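Local coordinates for glycosyl hydrolase family 2, TIM barrel domain protein (Faecalibacterium prausnitzii A2-165, PDB 6ED2) that is a beta-glucuronidase of a human gut bacterium and probably cleaves glucuronic acid from glucuronide conjugates, including drug metabolites, at residues A62-S67 with F153-V158; N126-A131 with T145-Y150; A447-Y452 with T482-R487; L439-C444 with T471-M476. All blocks are in the same frame, centred on the assembly; numbering follows the deposited sequence.

Contact 1 (A62-S67 with F153-V158); sequences ALDLPS and FNKLSV
The carbonyl oxygen of A62 is gripped by two donors. The hydroxyl of S157 gives it a bond of 2.9 Å from OG to O, arriving 32° out of the carbonyl plane, and a water donates to the same A62 O from 2.7 Å. That water also reaches K155 O, though weakly, and so spans from loop to strand. Serine suits this place: with OG anti to its carbonyl carbon (chi1 -46°), a short side chain delivers a hydroxyl to the loop without holding it off, and its CB lies 4.4 Å from A62 CB, where the alanine is small enough to settle beside the strand.

Two residues earlier, on the same face, K155 reaches farther. Its chain leaves with CG anti to the backbone N and is bent at chi2 and again at chi3 (-74°), which carries the aliphatic part past A62 O and brings the ammonium to L63 O and the D64 carboxylate. NZ donates to L63 O at 3.1 Å and forms a salt bridge with OD1 of D64, although their 2.4 Å separation is doubtfully short. E96 adds a long, weak ion pair to this ammonium. A methionine in place of K155 would probably leave L63 O without its donor and the D64 carboxylate without its countercharge.

L156, between the two, turns to the other face of the sheet, against L112 and F114. The alternation is that of any beta strand; this one lies in the antiparallel sheet of the sugar-binding domain, between 92-101 and 120-125, the loop after helix 56-59 crossing it.

Contact 2 (N126-A131 with T145-Y150); sequences NGVEVA and TNIVRY
N126 carries the polar part of the contact, giving a hydrogen bond from ND2 to I147 O of 3.2 Å. The N-H...O angle of 148° leaves it somewhat bent; the acceptor lies in the plane of the amide, whereas the donor sits above the plane of the I147 carbonyl. Both ends of this amide have further work, for ND2 also donates to N154 OD1 and OD1 accepts from K155 N. Three partners thus use a single side-chain amide, and these bonds would hold the amide against flipping. Its CG stands anti to the carbonyl carbon (chi1 -58°), which points the group at the loop.

Stacking comes next. R149 approaches N126 from the opposite direction and lays its guanidinium almost parallel to the amide, the planes 19° apart. N126 OD1 rests over one face, offset toward the rim; it is 3.3 Å from NH2, too badly angled for a hydrogen bond, yet its partial negative charge probably suits the cation.

The apolar part belongs to I147. Its CG2 packs on V128 CG2 at 3.7 Å with CD1 against the same methyl, while CG1 also reaches V130 CG1 at 4.1 Å. Beta-branched side chains suit this place because their methyls, close to the backbone, fill the short distance between hairpin and loop.

Within the loop, Y150 OH donates to T145 O at 2.8 Å, on a lone pair. N126 and G127, both with positive phi, form the type I' turn of a beta-hairpin joining strands 120-125 and 128-134, and V130 and A131 opposite V123 make a classic beta bulge in its second strand.

Contact 3 (A447-Y452 with T482-R487); sequences AGTEEY and TSKGQR
T449 and K484 come closest in the backbone, their CA atoms 6.2 Å apart, where helix 449-463 begins after the N-cap G448, whose positive phi calls for glycine, and passes the loop 482-487. T449 CB lies 3.9 Å from K484 CB, and the methyl CG2 of T449 sits 3.8 Å from G485 N; glycine at 485 lets the methyl lie close to the loop backbone. T449 OG1 bonds back to S446 O.

E450, bent at chi2 (102°), brings its carboxylate over toward K484, with OE1 resting beside the lysine's CD at 3.7 Å while NZ stays 5.5 Å from OE1. E450 CG touches R487 NH2, the carboxylate and guanidinium planes standing 69° apart. The charged atoms, OE2 and NH2, are 4.8 Å apart and are linked by a water 2.7 Å from each; another water joins K484 O to R487 NE. In a helix's first turn, a glutamate probably also gains from the dipole.

S483 OG accepts from the backbone N atoms of G485 and Q486, as in an ST turn and ST motif. The contact joins the start of helix 449-463, which follows strand 433-440, to the loop after strand 470-474 of the TIM barrel.

Contact 4 (L439-C444 with T471-M476); sequences LNEPQC and TYTVLM
L439 O takes the backbone N-H of T473 at 3.0 Å, and E441 N returns a bond to T473 O, tying the parallel strands. This is the tight side. T473 OG1 donates to N440 OD1 at 2.6 Å, from above the amide's carbonyl plane, and R353 also donates to that oxygen. Facing the other way, Y472 sets the edge of its ring against P442, with CG between the backbone N and the carbonyl carbon (chi1 80°). P442 CD meets ring atom CD1 at 3.6 Å, C444 SG lies at the ring edge 5.0 Å from its centroid, and L439 CD1 rests against Y472 CB. F453 of helix 449-463 adds an edge-to-face ring. An alanine at Y472 would probably open a gap beside P442 and C444 and leave F453 without its ring partner.

The other end is looser and wet. L475 CG touches E441 CB at 3.7 Å, but waters carry the polar links: one from P442 O to L475 N, while another bonds E441 OE2 and, weakly, M476 N. N495 and a glycerol also bond to OE2.

N440-E441-P442 match the Asn-Glu-Pro signature of family 2 hydrolases, closing strand 433-440 in a beta-alpha-beta unit at the C-terminal mouth of the TIM barrel.

The four contacts form two close pairs. Contacts 1 and 2, centres 12 Å apart, share one sheet of the sugar-binding domain; contact 2 is nested within the loop closed by contact 1, and N154 OD1 lies 2.8 Å from R149 N, a probable hydrogen bond. Contacts 3 and 4 are 10 Å apart in the TIM barrel, their segments alternating along the chain; K484 N approaches C444 O at 2.7 Å, also probably bonded. Between the pairs, centres are 42 to 47 Å apart. At contact 4 a glycerol, probably from the crystallisation liquor but of the kind that often marks pockets, lies about 3 Å from the E441 side chain. Separately, a magnesium ion, not the one at T239 and E241, lies about 7 Å from the N440 side chain.

Contact 1 (A62-S67 with F153-V158)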
loop_
_atom_site.group_PDB
_atom_site.type_symbol
_atom_site.label_atom_id
_atom_site.label_comp_id
_atom_site.label_asym_id
_atom_site.label_seq_id
_atom_site.Cartn_x
_atom_site.Cartn_y
_atom_site.Cartn_z
ATOM N N ALA A 62 -33.619 33.139 0.599
ATOM C CA ALA A 62 -32.685 34.235 0.359
ATOM C C ALA A 62 -32.671 35.240 1.507
ATOM O O ALA A 62 -31.696 35.990 1.650
ATOM C CB ALA A 62 -33.022 34.943 -0.951
ATOM N N LEU A 63 -33.730 35.272 2.321
ATOM C CA LEU A 63 -33.795 36.128 3.499
ATOM C C LEU A 63 -33.226 35.442 4.736
ATOM O O LEU A 63 -32.567 36.096 5.549
ATOM C CB LEU A 63 -35.236 36.562 3.757
ATOM C CG LEU A 63 -35.840 37.470 2.689
ATOM C CD1 LEU A 63 -37.361 37.447 2.756
ATOM C CD2 LEU A 63 -35.308 38.874 2.856
ATOM N N ASP A 64 -33.474 34.143 4.905
ATOM C CA ASP A 64 -32.674 33.330 5.815
ATOM C C ASP A 64 -32.887 31.861 5.495
ATOM O O ASP A 64 -34.007 31.439 5.189
ATOM C CB ASP A 64 -32.996 33.583 7.300
ATOM C CG ASP A 64 -31.731 33.615 8.180
ATOM O OD1 ASP A 64 -31.377 34.714 8.662
ATOM O OD2 ASP A 64 -31.076 32.559 8.378
ATOM N N LEU A 65 -31.805 31.099 5.569
ATOM C CA LEU A 65 -31.880 29.655 5.465
ATOM C C LEU A 65 -32.564 29.112 6.708
ATOM O O LEU A 65 -32.085 29.365 7.822
ATOM C CB LEU A 65 -30.479 29.055 5.324
ATOM C CG LEU A 65 -29.775 29.306 4.000
ATOM C CD1 LEU A 65 -28.408 28.640 4.002
ATOM C CD2 LEU A 65 -30.651 28.786 2.867
ATOM N N PRO A 66 -33.683 28.392 6.575
ATOM C CA PRO A 66 -34.338 27.823 7.769
ATOM C C PRO A 66 -33.443 26.887 8.567
ATOM O O PRO A 66 -33.421 26.956 9.801
ATOM C CB PRO A 66 -35.561 27.091 7.183
ATOM C CG PRO A 66 -35.317 27.005 5.709
ATOM C CD PRO A 66 -34.494 28.207 5.362
ATOM N N SER A 67 -32.712 26.002 7.900
ATOM C CA SER A 67 -31.697 25.195 8.553
ATOM C C SER A 67 -30.457 25.203 7.675
ATOM O O SER A 67 -30.548 25.347 6.455
ATOM C CB SER A 67 -32.188 23.766 8.802
ATOM O OG SER A 67 -32.346 23.070 7.582
ATOM N N PHE A 153 -24.528 45.286 8.453
ATOM C CA PHE A 153 -24.317 43.982 7.855
ATOM C C PHE A 153 -25.354 43.727 6.762
ATOM O O PHE A 153 -26.475 44.245 6.801
ATOM C CB PHE A 153 -24.361 42.887 8.921
ATOM C CG PHE A 153 -23.100 42.802 9.727
ATOM C CD1 PHE A 153 -21.967 42.178 9.205
ATOM C CD2 PHE A 153 -23.028 43.382 10.989
ATOM C CE1 PHE A 153 -20.784 42.113 9.926
ATOM C CE2 PHE A 153 -21.843 43.330 11.731
ATOM C CZ PHE A 153 -20.721 42.686 11.203
ATOM N N ASN A 154 -24.949 42.940 5.768
ATOM C CA ASN A 154 -25.775 42.614 4.617
ATOM C C ASN A 154 -25.743 41.115 4.383
ATOM O O ASN A 154 -24.701 40.476 4.562
ATOM C CB ASN A 154 -25.276 43.371 3.385
ATOM C CG ASN A 154 -25.445 44.872 3.531
ATOM O OD1 ASN A 154 -26.458 45.424 3.110
ATOM N ND2 ASN A 154 -24.469 45.533 4.145
ATOM N N LYS A 155 -26.884 40.555 3.987
ATOM C CA LYS A 155 -26.987 39.123 3.751
ATOM C C LYS A 155 -26.650 38.797 2.298
ATOM O O LYS A 155 -27.217 39.381 1.369
ATOM C CB LYS A 155 -28.381 38.606 4.090
ATOM C CG LYS A 155 -28.514 37.122 3.805
ATOM C CD LYS A 155 -29.479 36.455 4.752
ATOM C CE LYS A 155 -28.868 36.300 6.124
ATOM N NZ LYS A 155 -29.874 35.730 7.061
ATOM N N LEU A 156 -25.716 37.870 2.108
ATOM C CA LEU A 156 -25.341 37.367 0.796
ATOM C C LEU A 156 -25.814 35.929 0.701
ATOM O O LEU A 156 -25.345 35.074 1.461
ATOM C CB LEU A 156 -23.833 37.450 0.589
ATOM C CG LEU A 156 -23.246 36.774 -0.640
ATOM C CD1 LEU A 156 -23.974 37.240 -1.916
ATOM C CD2 LEU A 156 -21.761 37.101 -0.687
ATOM N N SER A 157 -26.744 35.667 -0.213
ATOM C CA SER A 157 -27.243 34.319 -0.461
ATOM C C SER A 157 -26.955 33.932 -1.901
ATOM O O SER A 157 -27.225 34.709 -2.822
ATOM C CB SER A 157 -28.744 34.213 -0.191
ATOM O OG SER A 157 -29.059 34.847 1.030
ATOM N N VAL A 158 -26.427 32.730 -2.098
ATOM C CA VAL A 158 -26.131 32.223 -3.429
ATOM C C VAL A 158 -26.923 30.942 -3.629
ATOM O O VAL A 158 -26.747 29.969 -2.886
ATOM C CB VAL A 158 -24.626 31.991 -3.641
ATOM C CG1 VAL A 158 -24.361 31.448 -5.049
ATOM C CG2 VAL A 158 -23.855 33.281 -3.422
HETATM O O HOH W 1 -30.049 37.728 0.444
#

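Contact 2 (N126-A131 with T145-Y150)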
loop_
_atom_site.group_PDB
_atom_site.type_symbol
_atom_site.label_atom_id
_atom_site.label_comp_id
_atom_site.label_asym_id
_atom_site.label_seq_id
_atom_site.Cartn_x
_atom_site.Cartn_y
_atom_site.Cartn_z
ATOM N N ASN A 126 -29.579 40.856 0.575
ATOM C CA ASN A 126 -30.751 41.268 1.351
ATOM C C ASN A 126 -32.041 40.847 0.664
ATOM O O ASN A 126 -32.997 41.614 0.573
ATOM C CB ASN A 126 -30.741 42.776 1.606
ATOM C CG ASN A 126 -29.487 43.226 2.327
ATOM O OD1 ASN A 126 -28.976 42.513 3.205
ATOM N ND2 ASN A 126 -28.957 44.389 1.941
ATOM N N GLY A 127 -32.061 39.622 0.152
ATOM C CA GLY A 127 -33.258 39.080 -0.440
ATOM C C GLY A 127 -33.544 39.483 -1.874
ATOM O O GLY A 127 -34.499 38.959 -2.452
ATOM N N VAL A 128 -32.768 40.382 -2.487
ATOM C CA VAL A 128 -33.054 40.818 -3.848
ATOM C C VAL A 128 -31.997 40.260 -4.801
ATOM O O VAL A 128 -30.788 40.342 -4.534
ATOM C CB VAL A 128 -33.191 42.354 -3.955
ATOM C CG1 VAL A 128 -33.388 43.008 -2.588
ATOM C CG2 VAL A 128 -32.057 42.992 -4.712
ATOM N N GLU A 129 -32.471 39.679 -5.915
ATOM C CA GLU A 129 -31.604 39.058 -6.913
ATOM C C GLU A 129 -30.804 40.115 -7.656
ATOM O O GLU A 129 -31.369 41.087 -8.158
ATOM C CB GLU A 129 -32.442 38.235 -7.896
ATOM C CG GLU A 129 -31.629 37.272 -8.772
ATOM C CD GLU A 129 -32.475 36.141 -9.367
ATOM O OE1 GLU A 129 -33.686 36.059 -9.058
ATOM O OE2 GLU A 129 -31.925 35.325 -10.136
ATOM N N VAL A 130 -29.484 39.922 -7.733
ATOM C CA VAL A 130 -28.580 40.948 -8.249
ATOM C C VAL A 130 -27.639 40.404 -9.321
ATOM O O VAL A 130 -26.894 41.173 -9.943
ATOM C CB VAL A 130 -27.743 41.582 -7.113
ATOM C CG1 VAL A 130 -28.598 42.483 -6.236
ATOM C CG2 VAL A 130 -27.041 40.505 -6.297
ATOM N N ALA A 131 -27.611 39.085 -9.517
ATOM C CA ALA A 131 -26.785 38.539 -10.590
ATOM C C ALA A 131 -27.220 37.117 -10.904
ATOM O O ALA A 131 -27.789 36.418 -10.057
ATOM C CB ALA A 131 -25.291 38.557 -10.262
ATOM N N THR A 145 -24.510 48.336 -5.242
ATOM C CA THR A 145 -24.403 49.707 -4.751
ATOM C C THR A 145 -25.702 50.215 -4.139
ATOM O O THR A 145 -25.695 50.821 -3.061
ATOM C CB THR A 145 -23.977 50.616 -5.893
ATOM O OG1 THR A 145 -22.730 50.148 -6.401
ATOM C CG2 THR A 145 -23.845 52.065 -5.412
ATOM N N ASN A 146 -26.826 49.997 -4.815
ATOM C CA ASN A 146 -28.101 50.527 -4.349
ATOM C C ASN A 146 -28.921 49.513 -3.587
ATOM O O ASN A 146 -30.090 49.779 -3.313
ATOM C CB ASN A 146 -28.924 51.060 -5.520
ATOM C CG ASN A 146 -28.201 52.144 -6.271
ATOM O OD1 ASN A 146 -28.092 52.093 -7.492
ATOM N ND2 ASN A 146 -27.668 53.121 -5.539
ATOM N N ILE A 147 -28.347 48.360 -3.247
ATOM C CA ILE A 147 -29.063 47.344 -2.497
ATOM C C ILE A 147 -28.565 47.218 -1.057
ATOM O O ILE A 147 -29.334 46.805 -0.182
ATOM C CB ILE A 147 -28.971 45.985 -3.229
ATOM C CG1 ILE A 147 -29.386 46.145 -4.692
ATOM C CG2 ILE A 147 -29.840 44.955 -2.560
ATOM C CD1 ILE A 147 -30.834 46.579 -4.859
ATOM N N VAL A 148 -27.313 47.552 -0.788
ATOM C CA VAL A 148 -26.732 47.342 0.533
ATOM C C VAL A 148 -27.187 48.436 1.489
ATOM O O VAL A 148 -27.507 49.562 1.084
ATOM C CB VAL A 148 -25.194 47.293 0.451
ATOM C CG1 VAL A 148 -24.741 46.017 -0.249
ATOM C CG2 VAL A 148 -24.668 48.534 -0.259
ATOM N N ARG A 149 -27.212 48.101 2.776
ATOM C CA ARG A 149 -27.331 49.097 3.832
ATOM C C ARG A 149 -25.927 49.470 4.291
ATOM O O ARG A 149 -25.103 48.588 4.559
ATOM C CB ARG A 149 -28.154 48.567 5.007
ATOM C CG ARG A 149 -29.444 47.864 4.632
ATOM C CD ARG A 149 -29.623 46.622 5.498
ATOM N NE ARG A 149 -30.804 45.835 5.139
ATOM C CZ ARG A 149 -30.948 44.540 5.424
ATOM N NH1 ARG A 149 -32.062 43.893 5.065
ATOM N NH2 ARG A 149 -29.972 43.886 6.064
ATOM N N TYR A 150 -25.662 50.771 4.379
ATOM C CA TYR A 150 -24.332 51.283 4.683
ATOM C C TYR A 150 -24.085 51.345 6.194
ATOM O O TYR A 150 -24.991 51.638 6.975
ATOM C CB TYR A 150 -24.144 52.656 4.030
ATOM C CG TYR A 150 -24.018 52.531 2.524
ATOM C CD1 TYR A 150 -22.763 52.504 1.902
ATOM C CD2 TYR A 150 -25.147 52.387 1.724
ATOM C CE1 TYR A 150 -22.647 52.358 0.526
ATOM C CE2 TYR A 150 -25.038 52.244 0.348
ATOM C CZ TYR A 150 -23.790 52.234 -0.241
ATOM O OH TYR A 150 -23.702 52.087 -1.598
#

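Contact 3 (A447-Y452 with T482-R487)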
loop_
_atom_site.group_PDB
_atom_site.type_symbol
_atom_site.label_atom_id
_atom_site.label_comp_id
_atom_site.label_asym_id
_atom_site.label_seq_id
_atom_site.Cartn_x
_atom_site.Cartn_y
_atom_site.Cartn_z
ATOM N N ALA A 447 -21.071 14.641 -38.251
ATOM C CA ALA A 447 -21.649 15.629 -39.153
ATOM C C ALA A 447 -21.964 16.881 -38.354
ATOM O O ALA A 447 -22.389 16.798 -37.200
ATOM C CB ALA A 447 -22.922 15.090 -39.814
ATOM N N GLY A 448 -21.743 18.046 -38.966
ATOM C CA GLY A 448 -21.945 19.309 -38.285
ATOM C C GLY A 448 -20.735 19.831 -37.539
ATOM O O GLY A 448 -20.817 20.911 -36.934
ATOM N N THR A 449 -19.619 19.099 -37.559
ATOM C CA THR A 449 -18.405 19.547 -36.878
ATOM C C THR A 449 -17.936 20.886 -37.427
ATOM O O THR A 449 -17.633 21.814 -36.659
ATOM C CB THR A 449 -17.296 18.500 -37.035
ATOM O OG1 THR A 449 -17.627 17.325 -36.290
ATOM C CG2 THR A 449 -15.953 19.048 -36.597
ATOM N N GLU A 450 -17.857 21.000 -38.764
ATOM C CA GLU A 450 -17.327 22.217 -39.371
ATOM C C GLU A 450 -18.197 23.423 -39.045
ATOM O O GLU A 450 -17.681 24.503 -38.747
ATOM C CB GLU A 450 -17.203 22.061 -40.885
ATOM C CG GLU A 450 -16.318 20.928 -41.328
ATOM C CD GLU A 450 -17.121 19.711 -41.788
ATOM O OE1 GLU A 450 -18.023 19.221 -41.028
ATOM O OE2 GLU A 450 -16.843 19.253 -42.924
ATOM N N GLU A 451 -19.521 23.263 -39.110
ATOM C CA GLU A 451 -20.406 24.373 -38.775
ATOM C C GLU A 451 -20.220 24.809 -37.323
ATOM O O GLU A 451 -20.421 25.982 -36.991
ATOM C CB GLU A 451 -21.860 23.979 -39.036
ATOM C CG GLU A 451 -22.220 23.750 -40.529
ATOM C CD GLU A 451 -21.790 22.375 -41.081
ATOM O OE1 GLU A 451 -21.074 21.597 -40.387
ATOM O OE2 GLU A 451 -22.172 22.069 -42.235
ATOM N N TYR A 452 -19.823 23.882 -36.450
ATOM C CA TYR A 452 -19.592 24.216 -35.052
ATOM C C TYR A 452 -18.211 24.836 -34.858
ATOM O O TYR A 452 -18.088 25.890 -34.229
ATOM C CB TYR A 452 -19.762 22.961 -34.185
ATOM C CG TYR A 452 -19.843 23.261 -32.719
ATOM C CD1 TYR A 452 -21.065 23.534 -32.115
ATOM C CD2 TYR A 452 -18.702 23.292 -31.933
ATOM C CE1 TYR A 452 -21.148 23.825 -30.762
ATOM C CE2 TYR A 452 -18.776 23.576 -30.571
ATOM C CZ TYR A 452 -20.003 23.847 -29.999
ATOM O OH TYR A 452 -20.082 24.144 -28.668
ATOM N N THR A 482 -10.259 10.997 -41.102
ATOM C CA THR A 482 -11.680 11.114 -40.809
ATOM C C THR A 482 -12.047 12.336 -39.969
ATOM O O THR A 482 -13.228 12.697 -39.922
ATOM C CB THR A 482 -12.195 9.849 -40.094
ATOM O OG1 THR A 482 -11.609 9.749 -38.790
ATOM C CG2 THR A 482 -11.854 8.583 -40.888
ATOM N N SER A 483 -11.085 12.976 -39.307
ATOM C CA SER A 483 -11.400 14.126 -38.465
ATOM C C SER A 483 -11.832 15.302 -39.331
ATOM O O SER A 483 -11.060 15.780 -40.175
ATOM C CB SER A 483 -10.195 14.528 -37.614
ATOM O OG SER A 483 -10.424 15.804 -37.022
ATOM N N LYS A 484 -13.064 15.774 -39.119
ATOM C CA LYS A 484 -13.538 16.983 -39.775
ATOM C C LYS A 484 -13.065 18.254 -39.090
ATOM O O LYS A 484 -13.243 19.344 -39.647
ATOM C CB LYS A 484 -15.055 16.994 -39.835
ATOM C CG LYS A 484 -15.635 15.816 -40.602
ATOM C CD LYS A 484 -17.129 15.713 -40.335
ATOM C CE LYS A 484 -17.865 15.277 -41.569
ATOM N NZ LYS A 484 -17.628 13.836 -41.824
ATOM N N GLY A 485 -12.483 18.148 -37.899
ATOM C CA GLY A 485 -12.117 19.346 -37.182
ATOM C C GLY A 485 -10.650 19.695 -37.247
ATOM O O GLY A 485 -10.301 20.860 -37.033
ATOM N N GLN A 486 -9.773 18.724 -37.544
ATOM C CA GLN A 486 -8.345 18.991 -37.372
ATOM C C GLN A 486 -7.870 20.151 -38.234
ATOM O O GLN A 486 -6.938 20.868 -37.840
ATOM C CB GLN A 486 -7.510 17.740 -37.654
ATOM C CG GLN A 486 -7.626 17.196 -39.067
ATOM C CD GLN A 486 -6.628 17.828 -40.024
ATOM O OE1 GLN A 486 -5.670 18.485 -39.601
ATOM N NE2 GLN A 486 -6.862 17.657 -41.328
ATOM N N ARG A 487 -8.493 20.371 -39.402
ATOM C CA ARG A 487 -7.988 21.410 -40.304
ATOM C C ARG A 487 -8.108 22.813 -39.711
ATOM O O ARG A 487 -7.395 23.720 -40.161
ATOM C CB ARG A 487 -8.705 21.340 -41.663
ATOM C CG ARG A 487 -10.170 21.757 -41.676
ATOM C CD ARG A 487 -10.706 21.845 -43.126
ATOM N NE ARG A 487 -12.169 21.976 -43.193
ATOM C CZ ARG A 487 -12.802 23.150 -43.282
ATOM N NH1 ARG A 487 -12.105 24.280 -43.320
ATOM N NH2 ARG A 487 -14.122 23.198 -43.335
HETATM O O HOH W 2 -13.494 19.575 -42.353
HETATM O O HOH W 3 -15.512 21.129 -44.285
#

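Contact 4 (L439-C444 with T471-M476)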
loop_
_atom_site.group_PDB
_atom_site.type_symbol
_atom_site.label_atom_id
_atom_site.label_comp_id
_atom_site.label_asym_id
_atom_site.label_seq_id
_atom_site.Cartn_x
_atom_site.Cartn_y
_atom_site.Cartn_z
ATOM N N LEU A 439 -11.634 22.864 -27.379
ATOM C CA LEU A 439 -12.450 21.694 -27.078
ATOM C C LEU A 439 -11.521 20.587 -26.614
ATOM O O LEU A 439 -10.354 20.540 -27.016
ATOM C CB LEU A 439 -13.267 21.193 -28.285
ATOM C CG LEU A 439 -14.096 22.127 -29.172
ATOM C CD1 LEU A 439 -13.268 22.593 -30.342
ATOM C CD2 LEU A 439 -15.361 21.432 -29.658
ATOM N N ASN A 440 -12.026 19.711 -25.739
ATOM C CA ASN A 440 -11.290 18.509 -25.349
ATOM C C ASN A 440 -12.061 17.292 -25.835
ATOM O O ASN A 440 -13.169 17.017 -25.356
ATOM C CB ASN A 440 -11.053 18.409 -23.840
ATOM C CG ASN A 440 -10.217 17.167 -23.469
ATOM O OD1 ASN A 440 -8.994 17.137 -23.659
ATOM N ND2 ASN A 440 -10.884 16.135 -22.967
ATOM N N GLU A 441 -11.463 16.565 -26.769
ATOM C CA GLU A 441 -12.010 15.316 -27.282
ATOM C C GLU A 441 -13.461 15.441 -27.764
ATOM O O GLU A 441 -14.331 14.682 -27.334
ATOM C CB GLU A 441 -11.899 14.226 -26.226
ATOM C CG GLU A 441 -10.475 13.851 -25.885
ATOM C CD GLU A 441 -10.401 12.672 -24.937
ATOM O OE1 GLU A 441 -11.432 12.332 -24.319
ATOM O OE2 GLU A 441 -9.313 12.080 -24.811
ATOM N N PRO A 442 -13.750 16.381 -28.659
ATOM C CA PRO A 442 -15.079 16.412 -29.270
ATOM C C PRO A 442 -15.184 15.307 -30.305
ATOM O O PRO A 442 -14.183 14.818 -30.834
ATOM C CB PRO A 442 -15.137 17.797 -29.928
ATOM C CG PRO A 442 -13.732 18.057 -30.304
ATOM C CD PRO A 442 -12.850 17.378 -29.271
ATOM N N GLN A 443 -16.422 14.904 -30.585
ATOM C CA GLN A 443 -16.675 13.925 -31.638
ATOM C C GLN A 443 -16.539 14.634 -32.993
ATOM O O GLN A 443 -17.519 14.942 -33.668
ATOM C CB GLN A 443 -18.054 13.292 -31.457
ATOM C CG GLN A 443 -18.396 12.190 -32.473
ATOM C CD GLN A 443 -19.784 11.581 -32.257
ATOM O OE1 GLN A 443 -20.705 12.227 -31.747
ATOM N NE2 GLN A 443 -19.928 10.321 -32.635
ATOM N N CYS A 444 -15.287 14.912 -33.382
ATOM C CA CYS A 444 -15.019 15.754 -34.548
ATOM C C CYS A 444 -15.068 14.983 -35.871
ATOM O O CYS A 444 -14.643 15.519 -36.905
ATOM C CB CYS A 444 -13.672 16.481 -34.398
ATOM S SG CYS A 444 -12.126 15.488 -34.392
ATOM N N THR A 471 -5.910 25.457 -30.711
ATOM C CA THR A 471 -5.871 24.007 -30.829
ATOM C C THR A 471 -7.129 23.441 -30.186
ATOM O O THR A 471 -7.966 24.173 -29.654
ATOM C CB THR A 471 -4.598 23.412 -30.183
ATOM O OG1 THR A 471 -4.412 22.056 -30.630
ATOM C CG2 THR A 471 -4.700 23.412 -28.648
ATOM N N TYR A 472 -7.262 22.122 -30.265
ATOM C CA TYR A 472 -8.254 21.359 -29.517
ATOM C C TYR A 472 -7.714 19.946 -29.472
ATOM O O TYR A 472 -6.909 19.567 -30.318
ATOM C CB TYR A 472 -9.633 21.402 -30.165
ATOM C CG TYR A 472 -9.799 20.453 -31.341
ATOM C CD1 TYR A 472 -10.419 19.205 -31.182
ATOM C CD2 TYR A 472 -9.354 20.810 -32.620
ATOM C CE1 TYR A 472 -10.583 18.338 -32.260
ATOM C CE2 TYR A 472 -9.512 19.951 -33.705
ATOM C CZ TYR A 472 -10.134 18.726 -33.526
ATOM O OH TYR A 472 -10.289 17.890 -34.610
ATOM N N THR A 473 -8.126 19.163 -28.481
ATOM C CA THR A 473 -7.498 17.858 -28.345
ATOM C C THR A 473 -8.322 16.800 -29.062
ATOM O O THR A 473 -9.553 16.781 -28.978
ATOM C CB THR A 473 -7.288 17.481 -26.876
ATOM O OG1 THR A 473 -8.560 17.298 -26.247
ATOM C CG2 THR A 473 -6.503 18.577 -26.160
ATOM N N VAL A 474 -7.627 15.914 -29.768
ATOM C CA VAL A 474 -8.253 14.992 -30.707
ATOM C C VAL A 474 -8.494 13.653 -30.024
ATOM O O VAL A 474 -7.563 13.049 -29.483
ATOM C CB VAL A 474 -7.390 14.825 -31.968
ATOM C CG1 VAL A 474 -8.064 13.865 -32.948
ATOM C CG2 VAL A 474 -7.136 16.194 -32.604
ATOM N N LEU A 475 -9.746 13.203 -30.056
ATOM C CA LEU A 475 -10.160 11.887 -29.597
ATOM C C LEU A 475 -9.434 10.784 -30.364
ATOM O O LEU A 475 -9.018 10.964 -31.508
ATOM C CB LEU A 475 -11.663 11.722 -29.817
ATOM C CG LEU A 475 -12.594 11.569 -28.640
ATOM C CD1 LEU A 475 -13.914 11.062 -29.157
ATOM C CD2 LEU A 475 -11.993 10.615 -27.626
ATOM N N MET A 476 -9.343 9.603 -29.737
ATOM C CA MET A 476 -8.631 8.485 -30.356
ATOM C C MET A 476 -9.375 7.928 -31.563
ATOM O O MET A 476 -8.747 7.365 -32.473
ATOM C CB MET A 476 -8.395 7.375 -29.331
ATOM C CG MET A 476 -7.038 7.481 -28.611
ATOM S SD MET A 476 -6.360 5.922 -27.933
ATOM C CE MET A 476 -5.436 5.268 -29.343
HETATM O O HOH W 4 -8.669 9.981 -26.882
HETATM O O HOH W 5 -11.708 14.790 -31.360
#